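Local structure of aminopeptidase (Legionella pneumophila subsp. pneumophila, 6ICA) at residues H100-S105 with C358-S363; K155-D160 with A263-S268; I233-H238 with A414-L419. The protein probably removes amino acids from the N-termini of peptides as a zinc-dependent aminopeptidase of the M28 peptidase family. All coordinates share one frame; numbering follows the deposited sequence.

Contact 1 (H100-S105 with C358-S363); sequences HFVNVS and CGYGCS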
loop_
_atom_site.group_PDB
_atom_site.type_symbol
_atom_site.label_atom_id
_atom_site.label_comp_id
_atom_site.label_asym_id
_atom_site.label_seq_id
_atom_site.Cartn_x
_atom_site.Cartn_y
_atom_site.Cartn_z
ATOM N N HIS A 100 -1.719 -4.081 -14.081
ATOM C CA HIS A 100 -3.107 -3.926 -13.626
ATOM C C HIS A 100 -3.701 -2.619 -14.142
ATOM O O HIS A 100 -3.414 -2.213 -15.246
ATOM C CB HIS A 100 -3.198 -4.018 -12.103
ATOM C CG HIS A 100 -3.166 -5.426 -11.597
ATOM N ND1 HIS A 100 -2.002 -6.163 -11.510
ATOM C CD2 HIS A 100 -4.165 -6.243 -11.177
ATOM C CE1 HIS A 100 -2.286 -7.371 -11.056
ATOM N NE2 HIS A 100 -3.590 -7.446 -10.845
ATOM N N PHE A 101 -4.555 -1.973 -13.373
ATOM C CA PHE A 101 -5.190 -0.763 -13.871
ATOM C C PHE A 101 -5.318 0.251 -12.763
ATOM O O PHE A 101 -5.196 -0.097 -11.586
ATOM C CB PHE A 101 -6.565 -1.082 -14.451
ATOM C CG PHE A 101 -7.476 -1.771 -13.484
ATOM C CD1 PHE A 101 -8.213 -1.037 -12.561
ATOM C CD2 PHE A 101 -7.592 -3.156 -13.484
ATOM C CE1 PHE A 101 -9.058 -1.679 -11.650
ATOM C CE2 PHE A 101 -8.440 -3.807 -12.588
ATOM C CZ PHE A 101 -9.170 -3.071 -11.666
ATOM N N VAL A 102 -5.586 1.497 -13.144
ATOM C CA VAL A 102 -5.819 2.567 -12.186
ATOM C C VAL A 102 -7.222 3.159 -12.385
ATOM O O VAL A 102 -7.638 3.460 -13.508
ATOM C CB VAL A 102 -4.732 3.671 -12.303
ATOM C CG1 VAL A 102 -5.073 4.882 -11.444
ATOM C CG2 VAL A 102 -3.372 3.111 -11.908
ATOM N N ASN A 103 -7.950 3.303 -11.287
ATOM C CA ASN A 103 -9.291 3.877 -11.307
ATOM C C ASN A 103 -9.176 5.396 -11.450
ATOM O O ASN A 103 -8.652 6.061 -10.565
ATOM C CB ASN A 103 -10.035 3.490 -10.020
ATOM C CG ASN A 103 -11.545 3.729 -10.084
ATOM O OD1 ASN A 103 -12.024 4.774 -10.552
ATOM N ND2 ASN A 103 -12.302 2.763 -9.564
ATOM N N VAL A 104 -9.621 5.939 -12.578
ATOM C CA VAL A 104 -9.517 7.378 -12.806
ATOM C C VAL A 104 -10.887 8.080 -12.779
ATOM O O VAL A 104 -11.023 9.194 -13.295
ATOM C CB VAL A 104 -8.811 7.707 -14.168
ATOM C CG1 VAL A 104 -7.360 7.220 -14.170
ATOM C CG2 VAL A 104 -9.595 7.136 -15.362
ATOM N N SER A 105 -11.889 7.432 -12.189
ATOM C CA SER A 105 -13.236 8.011 -12.089
ATOM C C SER A 105 -13.218 9.404 -11.483
ATOM O O SER A 105 -13.885 10.305 -11.976
ATOM C CB SER A 105 -14.174 7.116 -11.261
ATOM O OG SER A 105 -14.266 5.805 -11.798
ATOM N N CYS A 358 6.567 -5.016 -11.500
ATOM C CA CYS A 358 5.221 -5.571 -11.449
ATOM C C CYS A 358 4.197 -4.831 -12.310
ATOM O O CYS A 358 3.017 -5.146 -12.249
ATOM C CB CYS A 358 4.729 -5.618 -10.001
ATOM S SG CYS A 358 4.726 -4.027 -9.191
ATOM N N GLY A 359 4.627 -3.851 -13.100
ATOM C CA GLY A 359 3.723 -3.249 -14.065
ATOM C C GLY A 359 2.846 -2.136 -13.507
ATOM O O GLY A 359 2.853 -1.838 -12.309
ATOM N N TYR A 360 2.077 -1.527 -14.403
ATOM C CA TYR A 360 1.199 -0.398 -14.093
ATOM C C TYR A 360 0.091 -0.710 -13.074
ATOM O O TYR A 360 -0.464 -1.803 -13.063
ATOM C CB TYR A 360 0.581 0.093 -15.388
ATOM C CG TYR A 360 -0.334 1.286 -15.266
ATOM C CD1 TYR A 360 0.180 2.577 -15.106
ATOM C CD2 TYR A 360 -1.716 1.129 -15.357
ATOM C CE1 TYR A 360 -0.670 3.678 -15.016
ATOM C CE2 TYR A 360 -2.569 2.217 -15.278
ATOM C CZ TYR A 360 -2.045 3.483 -15.108
ATOM O OH TYR A 360 -2.904 4.542 -15.027
ATOM N N GLY A 361 -0.191 0.248 -12.196
ATOM C CA GLY A 361 -1.226 0.112 -11.179
ATOM C C GLY A 361 -1.002 -1.009 -10.176
ATOM O O GLY A 361 -1.951 -1.588 -9.656
ATOM N N CYS A 362 0.262 -1.277 -9.872
ATOM C CA CYS A 362 0.653 -2.432 -9.080
ATOM C C CYS A 362 0.214 -2.334 -7.610
ATOM O O CYS A 362 -0.342 -3.289 -7.071
ATOM C CB CYS A 362 2.178 -2.617 -9.186
ATOM S SG CYS A 362 2.916 -3.965 -8.210
ATOM N N SER A 363 0.499 -1.210 -6.951
ATOM C CA SER A 363 0.045 -1.010 -5.575
ATOM C C SER A 363 0.123 0.477 -5.200
ATOM O O SER A 363 0.517 1.303 -6.015
ATOM C CB SER A 363 0.861 -1.865 -4.589
ATOM O OG SER A 363 0.224 -1.910 -3.314
HETATM O O HOH W 1 0.346 -4.480 -11.491
HETATM O O HOH W 2 -5.286 -2.210 -9.816
#

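Contact 2 (K155-D160 with A263-S268); sequences KEIVSD and ARVILS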
loop_
_atom_site.group_PDB
_atom_site.type_symbol
_atom_site.label_atom_id
_atom_site.label_comp_id
_atom_site.label_asym_id
_atom_site.label_seq_id
_atom_site.Cartn_x
_atom_site.Cartn_y
_atom_site.Cartn_z
ATOM N N LYS A 155 14.840 -5.500 18.126
ATOM C CA LYS A 155 14.735 -6.506 19.177
ATOM C C LYS A 155 13.364 -6.491 19.852
ATOM O O LYS A 155 13.013 -7.431 20.566
ATOM C CB LYS A 155 15.819 -6.276 20.241
ATOM C CG LYS A 155 17.202 -6.749 19.865
ATOM C CD LYS A 155 18.159 -6.554 21.034
ATOM C CE LYS A 155 19.456 -7.311 20.827
ATOM N NZ LYS A 155 20.259 -6.716 19.715
ATOM N N GLU A 156 12.613 -5.406 19.661
ATOM C CA GLU A 156 11.314 -5.235 20.325
ATOM C C GLU A 156 10.143 -5.797 19.526
ATOM O O GLU A 156 9.025 -5.918 20.033
ATOM C CB GLU A 156 11.063 -3.751 20.619
ATOM C CG GLU A 156 12.050 -3.125 21.600
ATOM C CD GLU A 156 12.023 -3.803 22.965
ATOM O OE1 GLU A 156 10.917 -4.129 23.448
ATOM O OE2 GLU A 156 13.107 -4.023 23.554
ATOM N N ILE A 157 10.398 -6.156 18.279
ATOM C CA ILE A 157 9.343 -6.684 17.429
ATOM C C ILE A 157 8.857 -8.053 17.921
ATOM O O ILE A 157 9.657 -8.945 18.207
ATOM C CB ILE A 157 9.832 -6.766 15.982
ATOM C CG1 ILE A 157 10.002 -5.340 15.445
ATOM C CG2 ILE A 157 8.870 -7.584 15.132
ATOM C CD1 ILE A 157 10.114 -5.242 13.985
ATOM N N VAL A 158 7.542 -8.202 18.035
ATOM C CA VAL A 158 6.937 -9.417 18.568
ATOM C C VAL A 158 6.179 -10.149 17.454
ATOM O O VAL A 158 5.117 -9.711 17.018
ATOM C CB VAL A 158 5.997 -9.079 19.744
ATOM C CG1 VAL A 158 5.283 -10.344 20.268
ATOM C CG2 VAL A 158 6.793 -8.384 20.867
ATOM N N SER A 159 6.745 -11.254 16.982
ATOM C CA SER A 159 6.183 -11.970 15.833
ATOM C C SER A 159 4.752 -12.465 16.068
ATOM O O SER A 159 3.950 -12.459 15.143
ATOM C CB SER A 159 7.085 -13.151 15.434
ATOM O OG SER A 159 7.139 -14.145 16.450
ATOM N N ASP A 160 4.432 -12.887 17.292
ATOM C CA ASP A 160 3.087 -13.369 17.569
ATOM C C ASP A 160 2.026 -12.289 17.399
ATOM O O ASP A 160 0.899 -12.604 17.042
ATOM C CB ASP A 160 2.958 -13.948 18.975
ATOM C CG ASP A 160 1.566 -14.526 19.222
ATOM O OD1 ASP A 160 1.165 -15.456 18.487
ATOM O OD2 ASP A 160 0.847 -14.012 20.097
ATOM N N ALA A 263 4.327 -0.088 13.849
ATOM C CA ALA A 263 3.719 1.056 14.542
ATOM C C ALA A 263 3.792 0.874 16.065
ATOM O O ALA A 263 4.113 1.817 16.784
ATOM C CB ALA A 263 2.238 1.263 14.096
ATOM N N ARG A 264 3.525 -0.345 16.540
ATOM C CA ARG A 264 3.594 -0.643 17.971
ATOM C C ARG A 264 4.973 -0.322 18.539
ATOM O O ARG A 264 5.097 0.283 19.613
ATOM C CB ARG A 264 3.231 -2.115 18.251
ATOM C CG ARG A 264 2.968 -2.397 19.758
ATOM C CD ARG A 264 2.983 -3.885 20.097
ATOM N NE ARG A 264 4.288 -4.474 19.820
ATOM C CZ ARG A 264 5.334 -4.406 20.641
ATOM N NH1 ARG A 264 5.224 -3.816 21.822
ATOM N NH2 ARG A 264 6.483 -4.960 20.290
ATOM N N VAL A 265 6.012 -0.726 17.815
ATOM C CA VAL A 265 7.381 -0.485 18.251
ATOM C C VAL A 265 7.720 1.015 18.288
ATOM O O VAL A 265 8.338 1.487 19.237
ATOM C CB VAL A 265 8.391 -1.238 17.349
ATOM C CG1 VAL A 265 9.831 -0.814 17.673
ATOM C CG2 VAL A 265 8.207 -2.749 17.550
ATOM N N ILE A 266 7.286 1.770 17.283
ATOM C CA ILE A 266 7.508 3.213 17.303
ATOM C C ILE A 266 6.712 3.866 18.446
ATOM O O ILE A 266 7.212 4.772 19.126
ATOM C CB ILE A 266 7.121 3.876 15.968
ATOM C CG1 ILE A 266 7.874 3.242 14.791
ATOM C CG2 ILE A 266 7.408 5.361 16.019
ATOM C CD1 ILE A 266 9.383 3.178 14.987
ATOM N N LEU A 267 5.484 3.399 18.666
ATOM C CA LEU A 267 4.634 3.938 19.735
ATOM C C LEU A 267 5.228 3.686 21.125
ATOM O O LEU A 267 5.092 4.514 22.029
ATOM C CB LEU A 267 3.225 3.332 19.656
ATOM C CG LEU A 267 2.326 3.820 18.514
ATOM C CD1 LEU A 267 1.080 2.958 18.415
ATOM C CD2 LEU A 267 1.960 5.286 18.697
ATOM N N SER A 268 5.914 2.558 21.288
ATOM C CA SER A 268 6.532 2.241 22.574
ATOM C C SER A 268 7.853 3.006 22.749
ATOM O O SER A 268 8.436 3.010 23.823
ATOM C CB SER A 268 6.783 0.738 22.688
ATOM O OG SER A 268 7.838 0.351 21.816
#

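Contact 3 (I233-H238 with A414-L419); sequences IVIGAH and AFAIEL. With ZN (zinc ion), chain G.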
loop_
_atom_site.group_PDB
_atom_site.type_symbol
_atom_site.label_atom_id
_atom_site.label_comp_id
_atom_site.label_asym_id
_atom_site.label_seq_id
_atom_site.Cartn_x
_atom_site.Cartn_y
_atom_site.Cartn_z
ATOM N N ILE A 233 7.445 11.130 6.920
ATOM C CA ILE A 233 7.737 9.774 6.465
ATOM C C ILE A 233 6.432 8.976 6.451
ATOM O O ILE A 233 5.680 9.001 7.431
ATOM C CB ILE A 233 8.768 9.057 7.388
ATOM C CG1 ILE A 233 10.079 9.861 7.486
ATOM C CG2 ILE A 233 9.023 7.630 6.900
ATOM C CD1 ILE A 233 10.716 10.181 6.159
ATOM N N VAL A 234 6.159 8.262 5.361
ATOM C CA VAL A 234 4.902 7.515 5.272
ATOM C C VAL A 234 5.133 5.997 5.097
ATOM O O VAL A 234 5.884 5.557 4.228
ATOM C CB VAL A 234 4.024 8.042 4.114
ATOM C CG1 VAL A 234 2.752 7.183 3.950
ATOM C CG2 VAL A 234 3.676 9.523 4.316
ATOM N N ILE A 235 4.467 5.211 5.933
ATOM C CA ILE A 235 4.497 3.769 5.816
ATOM C C ILE A 235 3.093 3.254 5.583
ATOM O O ILE A 235 2.190 3.499 6.396
ATOM C CB ILE A 235 5.089 3.120 7.076
ATOM C CG1 ILE A 235 6.552 3.550 7.235
ATOM C CG2 ILE A 235 4.981 1.616 6.992
ATOM C CD1 ILE A 235 7.007 3.627 8.655
ATOM N N GLY A 236 2.909 2.519 4.486
ATOM C CA GLY A 236 1.575 2.115 4.063
ATOM C C GLY A 236 1.355 0.643 3.730
ATOM O O GLY A 236 2.291 -0.124 3.499
ATOM N N ALA A 237 0.077 0.266 3.723
ATOM C CA ALA A 237 -0.406 -1.049 3.324
ATOM C C ALA A 237 -1.879 -0.859 2.987
ATOM O O ALA A 237 -2.452 0.180 3.316
ATOM C CB ALA A 237 -0.224 -2.089 4.450
ATOM N N HIS A 238 -2.505 -1.821 2.320
ATOM C CA HIS A 238 -3.936 -1.665 2.087
ATOM C C HIS A 238 -4.729 -2.717 2.839
ATOM O O HIS A 238 -4.277 -3.854 2.994
ATOM C CB HIS A 238 -4.262 -1.670 0.588
ATOM C CG HIS A 238 -4.073 -2.987 -0.105
ATOM N ND1 HIS A 238 -5.095 -3.900 -0.262
ATOM C CD2 HIS A 238 -3.004 -3.510 -0.756
ATOM C CE1 HIS A 238 -4.658 -4.938 -0.958
ATOM N NE2 HIS A 238 -3.391 -4.728 -1.266
ATOM N N ALA A 414 13.077 0.176 10.628
ATOM C CA ALA A 414 14.386 0.754 10.285
ATOM C C ALA A 414 14.224 1.962 9.367
ATOM O O ALA A 414 14.889 2.977 9.542
ATOM C CB ALA A 414 15.289 -0.293 9.638
ATOM N N PHE A 415 13.340 1.820 8.383
ATOM C CA PHE A 415 12.982 2.884 7.444
ATOM C C PHE A 415 12.491 4.118 8.201
ATOM O O PHE A 415 12.948 5.236 7.972
ATOM C CB PHE A 415 11.891 2.369 6.495
ATOM C CG PHE A 415 11.441 3.357 5.447
ATOM C CD1 PHE A 415 12.069 3.409 4.203
ATOM C CD2 PHE A 415 10.353 4.197 5.682
ATOM C CE1 PHE A 415 11.627 4.290 3.215
ATOM C CE2 PHE A 415 9.912 5.087 4.709
ATOM C CZ PHE A 415 10.550 5.139 3.468
ATOM N N ALA A 416 11.546 3.891 9.102
ATOM C CA ALA A 416 10.943 4.954 9.886
ATOM C C ALA A 416 11.986 5.649 10.746
ATOM O O ALA A 416 12.065 6.864 10.763
ATOM C CB ALA A 416 9.816 4.395 10.763
ATOM N N ILE A 417 12.786 4.873 11.467
ATOM C CA ILE A 417 13.738 5.452 12.404
ATOM C C ILE A 417 14.861 6.184 11.676
ATOM O O ILE A 417 15.155 7.332 12.002
ATOM C CB ILE A 417 14.310 4.379 13.351
ATOM C CG1 ILE A 417 13.220 3.970 14.346
ATOM C CG2 ILE A 417 15.503 4.912 14.118
ATOM C CD1 ILE A 417 13.602 2.868 15.287
ATOM N N GLU A 418 15.457 5.547 10.672
ATOM C CA GLU A 418 16.549 6.175 9.923
ATOM C C GLU A 418 16.127 7.488 9.263
ATOM O O GLU A 418 16.824 8.495 9.382
ATOM C CB GLU A 418 17.093 5.216 8.867
ATOM C CG GLU A 418 18.037 4.129 9.412
ATOM C CD GLU A 418 19.402 4.668 9.833
ATOM O OE1 GLU A 418 19.729 5.847 9.526
ATOM O OE2 GLU A 418 20.158 3.899 10.457
ATOM N N LEU A 419 14.989 7.496 8.577
ATOM C CA LEU A 419 14.604 8.693 7.819
ATOM C C LEU A 419 13.971 9.791 8.685
ATOM O O LEU A 419 14.164 10.978 8.416
ATOM C CB LEU A 419 13.660 8.312 6.679
ATOM C CG LEU A 419 14.296 7.449 5.587
ATOM C CD1 LEU A 419 13.355 7.260 4.413
ATOM C CD2 LEU A 419 15.609 8.074 5.120
HETATM ZN ZN ZN G . -2.284 -6.027 -2.573
HETATM O O HOH W 3 -3.199 -5.659 -4.245
HETATM O O HOH W 4 -0.988 -7.075 -4.316
#

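Contact 1 (H100-S105 with C358-S363)
Y360 and H100 join two chain segments through one backbone hydrogen bond, and the tyrosine's own side chain packs against V102. Residues G359-C362 form a type II beta turn, and a disulfide between C358 SG and C362 SG (2.1 Å) ties the loop together around it. The amide of H100 donates to the carbonyl of Y360 within this turn, with N···O 2.8 Å; the N-H···O angle of 149° makes it moderately bent, and the donor is tilted slightly from the carbonyl plane.

From CB outward, the Y360 side chain is placed by a CG that stands anti to the backbone N (chi1 -178°), which carries the ring out to V102. CD2 comes first, with the carbonyl O of H100 at the ring edge, in its plane. CE2 lies 3.6 Å from V102 CG2, which comes obliquely to the ring, while CZ is 3.5 Å from that same methyl carbon. At the tip, Y360 OH rests against V102 CB at 3.4 Å. The two side chains cross at about a right angle. The Y360 ring also meets that of F76, the planes at about 55°.

The backbones come nearest at G361, which has no side chain and a positive phi: its CA is 4.9 Å from F101 CA and 4.0 Å from F101 O. The H100 ring leads away from the turn, and its NE2 is hydrogen-bonded to D94 OD1 of helix 86-96; the ring also lies beside H391, a zinc ligand. The contact thus joins the N-terminal part of the chain, with its small antiparallel sheet, to the M28 domain. The last link runs through a water, 2.9 Å from H100 ND1, that donates to the carbonyl oxygens of C358 and Y360.

Contact 2 (K155-D160 with A263-S268)
The guanidinium of R264 is the flat group at the centre of this contact, and E156 meets it at the rim: the backbone carbonyl O of E156 lies near the guanidinium plane, 2.7 Å from NH2. The CA of I157 is also close to that plane at the edge, whereas V158 CG2 comes in at a slant, 3.5 Å from R264 NH2. The R264 chain leaves the helix with CG anti to its own amide nitrogen (chi1 -167°) and then bends at chi3 (62°), which brings NH2 to E156 O and V158 CG2.

The strongest polar partner of R264 is E261, outside the two segments and one turn earlier on the same helix: NH2 forms a salt bridge with its OE2. NH1 is hydrogen-bonded to Y200 OH. The same carboxylate oxygen, E261 OE2, accepts from the amide of V158, so it ties loop and arginine together. The carboxylate of E156 stays apart, OE1 being 5.5 Å from R264 NH2 and not in contact with it.

Beside the arginine, the contact is apolar. V265 CG2 sits 3.8 Å from I157 CG1, and the two side chains cross at about a right angle. I157 reaches beyond this to S409 and K410 of helix 402-420, so it sits where two helices and the loop meet. At the end of the 263-268 segment, S268 OG bonds back to V265 O at 2.9 Å.

This is a surface contact in which the connection between helices 147-154 and 159-169 is laid on the C-terminal part of helix 249-268. That helix packs through I266 and L267 on I224 of the central sheet, as expected of an outer helix in the alpha/beta fold of M28 peptidases.

Contact 3 (I233-H238 with A414-L419)
I233 meets both F415 and L419, yet H238, five residues further along the same strand, takes no part in the packing and instead binds zinc through NE2 at 2.1 Å. The strand and helix segments run antiparallel, at 176°, with axes approaching to 9.0 Å.

I233 divides its branches: CG2 lies 3.5 Å from F415 CE2, coming obliquely to the ring, and CD1 lies 3.5 Å from L419 CB. The F415 side chain, with CG anti to its backbone N (chi1 -179°), extends toward the strand, and L419 CD1 lies over one face of its ring, 3.6 Å above the plane and offset toward the rim. I235 slides past F415 in the opposite direction, and its CD1 reaches A416 CB at 3.6 Å.

Strand 232-238 is an interior strand of the mixed sheet of the M28 alpha/beta fold, and helix 402-420 packs on this sheet, as V310 of the neighbouring strand also touches F415. At the far end, D251 and D313 complete the protein ligands of the zinc together with H238, and two waters bind the metal too. H238 ND1 is hydrogen-bonded to D240, which would help to fix the imidazole's rotation.

Contacts 2 and 3 share one side of the chain's centre, their own centres 14 Å apart, and they touch where I266 CD1 meets I417 CG1 at 4.0 Å. Contact 1 lies on the opposite side, its centre 32 Å from that of contact 2 and 22 Å from that of contact 3, although the nearest atoms of contacts 1 and 3 are about 4 Å apart, without touching. Both approach the metal site: H238 binds one zinc, S363 OG is hydrogen-bonded to its ligand D313, and the H100 side chain is about 6 Å (nearest atoms) from the other zinc. Contact 2 is remote, although its helix 249-268 also carries D251, which binds both zinc ions.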